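Long-range contacts in nicotinate-nucleotide diphosphorylase (Carboxylating) (Streptococcus pyogenes GA06023, PDB 5HUO), which catalyses the conversion of quinolinate and 5-phospho-alpha-D-ribose 1-diphosphate to nicotinate ribonucleotide, carbon dioxide and diphosphate, a step in NAD(+) biosynthesis: residues L71-A76 with D113-I118; T83-V88 with N134-L139. One frame throughout, in Å; residues are numbered along the deposited sequence.

Overall arrangement
Both interactions lie in the N-terminal part of the chain, in one layer of sheet and one of helices. Interaction 1 pairs two neighbouring strands of the four-stranded antiparallel sheet. Interaction 2 packs helix 82-92 against helix 122-153, which cover one face of that sheet. Their centres are about 13 Å apart, and they share a core: L71 of the sheet touches both F85 and L136 of the helices. Interaction 1 is held by backbone hydrogen bonds, and its F72 and L114 are partly exposed on the other face. Interaction 2 has no hydrogen bond across it, and all six touching residues are buried. It also approaches the second subunit, through F135.

Interaction 1 of 2, residues L71-A76 with D113-I118; sequences LFAKEA and DLVLEI
L71 and V115 lie side by side and point the same way, with CD2 of L71 4.0 Å from CG1 of V115. With CG anti to the backbone N (chi1 176°), L71 carries CD2 alongside V115. Its CB does separate work, meeting CB of L116 and the tip of I118, where CD1 comes to 4.1 Å from L71 CB. The other face holds F72 and L114. Here the ring slants across the leucine, and F72 CE1 reaches L114 CB at 4.0 Å. A73 points toward the partner strand, and its CB lies near CB of D113 and CG2 of V115.

Three backbone bonds run between the strands. L71 N donates to L116 O at 2.7 Å in a nearly straight bond (175°). V115 N gives its hydrogen to L71 O at 3.0 Å, with a more bent N-H (144°). A73 N donates to D113 O at 3.0 Å. That oxygen also takes a CA-H contact from F72. The carboxylate of D113 turns elsewhere, and its OD2 accepts from T110 N.

F85, L133 and L136 pack on L71, so its face of the sheet is covered by helices. V115 and L116 both face L71, and the register slips by one residue between L71 and F72. This is a classic beta bulge in an antiparallel pair, set within the four-stranded sheet of the N-terminal domain of the NadC family.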
# COMPACT_ATOMS: atom_id res chain seq x y z
N LEU A 71 -15.31 -0.60 -30.19
CA LEU A 71 -13.97 -0.07 -30.23
C LEU A 71 -13.48 -0.08 -31.67
O LEU A 71 -13.39 -1.14 -32.28
CB LEU A 71 -13.04 -0.91 -29.37
CG LEU A 71 -11.55 -0.50 -29.42
CD1 LEU A 71 -11.29 0.87 -28.82
CD2 LEU A 71 -10.74 -1.55 -28.69
N PHE A 72 -13.15 1.09 -32.19
CA PHE A 72 -12.71 1.26 -33.56
C PHE A 72 -11.27 1.75 -33.62
O PHE A 72 -10.88 2.67 -32.90
CB PHE A 72 -13.58 2.27 -34.31
CG PHE A 72 -14.95 1.77 -34.63
CD1 PHE A 72 -15.13 0.86 -35.67
CD2 PHE A 72 -16.07 2.21 -33.91
CE1 PHE A 72 -16.38 0.34 -35.94
CE2 PHE A 72 -17.31 1.72 -34.21
CZ PHE A 72 -17.47 0.78 -35.21
N ALA A 73 -10.51 1.15 -34.50
CA ALA A 73 -9.22 1.70 -34.82
C ALA A 73 -9.44 2.93 -35.67
O ALA A 73 -10.26 2.91 -36.56
CB ALA A 73 -8.38 0.68 -35.58
N LYS A 74 -8.67 3.98 -35.42
CA LYS A 74 -8.81 5.23 -36.18
C LYS A 74 -7.58 5.64 -36.96
O LYS A 74 -7.51 6.73 -37.50
CB LYS A 74 -9.24 6.33 -35.24
CG LYS A 74 -10.71 6.17 -34.89
CD LYS A 74 -11.56 6.70 -36.06
CE LYS A 74 -12.97 6.05 -36.22
NZ LYS A 74 -14.05 6.86 -35.55
N GLU A 75 -6.64 4.72 -37.06
CA GLU A 75 -5.32 5.01 -37.60
C GLU A 75 -4.60 3.68 -37.84
O GLU A 75 -4.78 2.74 -37.09
CB GLU A 75 -4.55 5.84 -36.56
CG GLU A 75 -3.19 6.32 -37.00
CD GLU A 75 -2.52 7.19 -35.96
OE1 GLU A 75 -3.11 7.50 -34.91
OE2 GLU A 75 -1.38 7.60 -36.22
N ALA A 76 -3.80 3.63 -38.88
CA ALA A 76 -3.12 2.42 -39.26
C ALA A 76 -1.87 2.17 -38.43
O ALA A 76 -1.13 3.11 -38.12
CB ALA A 76 -2.76 2.44 -40.72
N ASP A 113 -11.51 -0.13 -38.57
CA ASP A 113 -11.62 -1.55 -38.16
C ASP A 113 -12.34 -1.69 -36.82
O ASP A 113 -12.08 -0.94 -35.89
CB ASP A 113 -10.27 -2.16 -37.96
CG ASP A 113 -9.60 -2.50 -39.21
OD1 ASP A 113 -10.19 -2.19 -40.30
OD2 ASP A 113 -8.47 -3.05 -39.11
N LEU A 114 -13.25 -2.66 -36.76
CA LEU A 114 -13.95 -2.99 -35.53
C LEU A 114 -13.12 -4.02 -34.72
O LEU A 114 -13.16 -5.22 -34.95
CB LEU A 114 -15.35 -3.52 -35.82
CG LEU A 114 -16.08 -4.11 -34.61
CD1 LEU A 114 -16.42 -3.05 -33.62
CD2 LEU A 114 -17.35 -4.81 -35.07
N VAL A 115 -12.40 -3.51 -33.74
CA VAL A 115 -11.50 -4.32 -32.94
C VAL A 115 -12.24 -5.14 -31.86
O VAL A 115 -12.00 -6.31 -31.69
CB VAL A 115 -10.46 -3.44 -32.27
CG1 VAL A 115 -9.53 -4.28 -31.39
CG2 VAL A 115 -9.65 -2.69 -33.32
N LEU A 116 -13.16 -4.49 -31.18
CA LEU A 116 -13.94 -5.12 -30.13
C LEU A 116 -15.33 -4.49 -29.97
O LEU A 116 -15.51 -3.31 -30.22
CB LEU A 116 -13.23 -4.99 -28.78
CG LEU A 116 -12.38 -6.10 -28.27
CD1 LEU A 116 -12.22 -5.90 -26.77
CD2 LEU A 116 -12.92 -7.49 -28.50
N GLU A 117 -16.24 -5.30 -29.46
CA GLU A 117 -17.48 -4.82 -28.91
C GLU A 117 -17.45 -5.07 -27.45
O GLU A 117 -17.04 -6.11 -27.00
CB GLU A 117 -18.64 -5.52 -29.56
CG GLU A 117 -18.98 -4.94 -30.93
CD GLU A 117 -19.87 -5.84 -31.79
OE1 GLU A 117 -19.86 -7.08 -31.62
OE2 GLU A 117 -20.54 -5.27 -32.69
N ILE A 118 -17.83 -4.05 -26.72
CA ILE A 118 -17.86 -4.10 -25.26
C ILE A 118 -19.32 -4.07 -24.74
O ILE A 118 -20.05 -3.13 -25.04
CB ILE A 118 -17.10 -2.93 -24.63
CG1 ILE A 118 -15.69 -2.88 -25.10
CG2 ILE A 118 -17.08 -3.07 -23.09
CD1 ILE A 118 -15.47 -1.96 -26.28

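Interaction 2 of 2, residues T83-V88 with N134-L139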
# COMPACT_ATOMS: atom_id res chain seq x y z
N THR A 83 -5.76 -6.92 -24.14
CA THR A 83 -6.24 -7.54 -22.94
C THR A 83 -6.07 -6.56 -21.78
O THR A 83 -6.80 -6.68 -20.77
CB THR A 83 -5.58 -8.89 -22.59
OG1 THR A 83 -4.27 -8.67 -22.19
CG2 THR A 83 -5.55 -9.80 -23.72
N VAL A 84 -5.13 -5.63 -21.91
CA VAL A 84 -5.02 -4.57 -20.91
C VAL A 84 -6.25 -3.67 -20.92
O VAL A 84 -6.88 -3.38 -19.93
CB VAL A 84 -3.83 -3.67 -21.16
CG1 VAL A 84 -3.79 -2.58 -20.14
CG2 VAL A 84 -2.56 -4.45 -21.06
N PHE A 85 -6.60 -3.27 -22.13
CA PHE A 85 -7.86 -2.52 -22.42
C PHE A 85 -9.08 -3.19 -21.78
O PHE A 85 -9.83 -2.58 -21.05
CB PHE A 85 -8.07 -2.42 -23.93
CG PHE A 85 -9.40 -1.87 -24.32
CD1 PHE A 85 -9.58 -0.52 -24.47
CD2 PHE A 85 -10.46 -2.71 -24.57
CE1 PHE A 85 -10.83 -0.02 -24.82
CE2 PHE A 85 -11.68 -2.23 -24.97
CZ PHE A 85 -11.89 -0.88 -25.08
N GLN A 86 -9.17 -4.48 -22.03
CA GLN A 86 -10.29 -5.26 -21.50
C GLN A 86 -10.34 -5.27 -19.97
O GLN A 86 -11.40 -5.21 -19.35
CB GLN A 86 -10.25 -6.71 -22.02
CG GLN A 86 -10.52 -6.79 -23.49
CD GLN A 86 -10.56 -8.19 -24.04
OE1 GLN A 86 -9.71 -8.57 -24.84
NE2 GLN A 86 -11.53 -8.97 -23.62
N ARG A 87 -9.16 -5.41 -19.39
CA ARG A 87 -9.03 -5.62 -17.93
C ARG A 87 -9.48 -4.40 -17.14
O ARG A 87 -10.01 -4.51 -16.07
CB ARG A 87 -7.58 -6.01 -17.58
CG ARG A 87 -7.40 -6.37 -16.12
CD ARG A 87 -8.24 -7.55 -15.70
NE ARG A 87 -7.97 -7.93 -14.34
CZ ARG A 87 -8.83 -8.56 -13.54
NH1 ARG A 87 -8.52 -8.80 -12.28
NH2 ARG A 87 -10.00 -8.94 -13.93
N VAL A 88 -9.31 -3.24 -17.73
CA VAL A 88 -9.79 -2.01 -17.08
C VAL A 88 -11.28 -2.12 -16.78
O VAL A 88 -11.73 -1.75 -15.69
CB VAL A 88 -9.54 -0.77 -17.94
CG1 VAL A 88 -10.17 0.45 -17.31
CG2 VAL A 88 -8.07 -0.53 -18.13
N ASN A 134 -6.53 5.07 -23.02
CA ASN A 134 -5.20 5.60 -22.72
C ASN A 134 -4.16 4.49 -22.70
O ASN A 134 -3.08 4.64 -23.28
CB ASN A 134 -5.20 6.35 -21.39
CG ASN A 134 -5.84 7.74 -21.50
OD1 ASN A 134 -6.18 8.19 -22.57
ND2 ASN A 134 -5.99 8.42 -20.38
N PHE A 135 -4.48 3.34 -22.10
CA PHE A 135 -3.54 2.21 -22.15
C PHE A 135 -3.38 1.75 -23.58
O PHE A 135 -2.31 1.71 -24.10
CB PHE A 135 -3.97 1.06 -21.26
CG PHE A 135 -3.56 1.23 -19.82
CD1 PHE A 135 -2.30 0.96 -19.42
CD2 PHE A 135 -4.48 1.71 -18.85
CE1 PHE A 135 -1.92 1.17 -18.11
CE2 PHE A 135 -4.10 1.90 -17.54
CZ PHE A 135 -2.81 1.62 -17.17
N LEU A 136 -4.49 1.44 -24.22
CA LEU A 136 -4.49 0.88 -25.58
C LEU A 136 -3.80 1.76 -26.60
O LEU A 136 -3.00 1.31 -27.41
CB LEU A 136 -5.88 0.61 -26.04
CG LEU A 136 -5.97 -0.19 -27.35
CD1 LEU A 136 -5.62 -1.64 -27.13
CD2 LEU A 136 -7.37 -0.07 -27.94
N GLN A 137 -4.05 3.04 -26.53
CA GLN A 137 -3.46 4.00 -27.47
C GLN A 137 -1.97 4.04 -27.29
O GLN A 137 -1.22 4.03 -28.25
CB GLN A 137 -4.05 5.37 -27.30
CG GLN A 137 -5.41 5.47 -27.95
CD GLN A 137 -6.04 6.80 -27.80
OE1 GLN A 137 -5.52 7.67 -27.07
NE2 GLN A 137 -7.19 6.99 -28.41
N HIS A 138 -1.55 4.06 -26.05
CA HIS A 138 -0.10 4.22 -25.72
C HIS A 138 0.70 2.99 -26.17
O HIS A 138 1.75 3.12 -26.83
CB HIS A 138 0.05 4.44 -24.21
CG HIS A 138 1.46 4.59 -23.73
ND1 HIS A 138 2.19 5.72 -23.94
CD2 HIS A 138 2.27 3.75 -23.03
CE1 HIS A 138 3.40 5.59 -23.40
NE2 HIS A 138 3.48 4.39 -22.85
N LEU A 139 0.18 1.81 -25.83
CA LEU A 139 0.87 0.60 -26.12
C LEU A 139 0.84 0.34 -27.64
O LEU A 139 1.83 -0.15 -28.22
CB LEU A 139 0.29 -0.56 -25.32
CG LEU A 139 0.40 -0.39 -23.82
CD1 LEU A 139 -0.14 -1.60 -23.11
CD2 LEU A 139 1.81 -0.22 -23.36
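Helices 82-92 and 122-153 form an antiparallel pair in the helical layer over the N-terminal domain's sheet. Their segments 83-88 and 134-139 run at 169° to each other, with axes 8.6 Å apart at closest approach. V84 and F135 meet at about a right angle. CG1 of V84 sits 3.8 Å from F135 CB and about as close to CG, at the root of the ring. V84 has CG1 anti to its own N (chi1 178°), which sends this methyl to F135 and leaves CG2 to meet L139 CD1 at 4.3 Å. One turn further along, V88 CG2 comes to 4.3 Å from F135 CD2. The phenylalanine ring thus has a valine methyl from each of two successive turns.

F85 and L136 fill the side nearer the sheet. Their side chains slant past each other, and the two methyls of L136 divide the work. CD1 lies 4.1 Å from F85 CB, while CD2 is 4.1 Å from CD1 of the F85 ring. That ring also makes an edge-to-face contact with F89 and touches L116 and I118 of the sheet. L42 and A45 of helix 35-49 also pack on F135, and P168 of the second subunit touches it.

Every contact between the segments is apolar, with no hydrogen bond across. Cohesion therefore rests on buried hydrocarbon and the fit of branched and aromatic side chains.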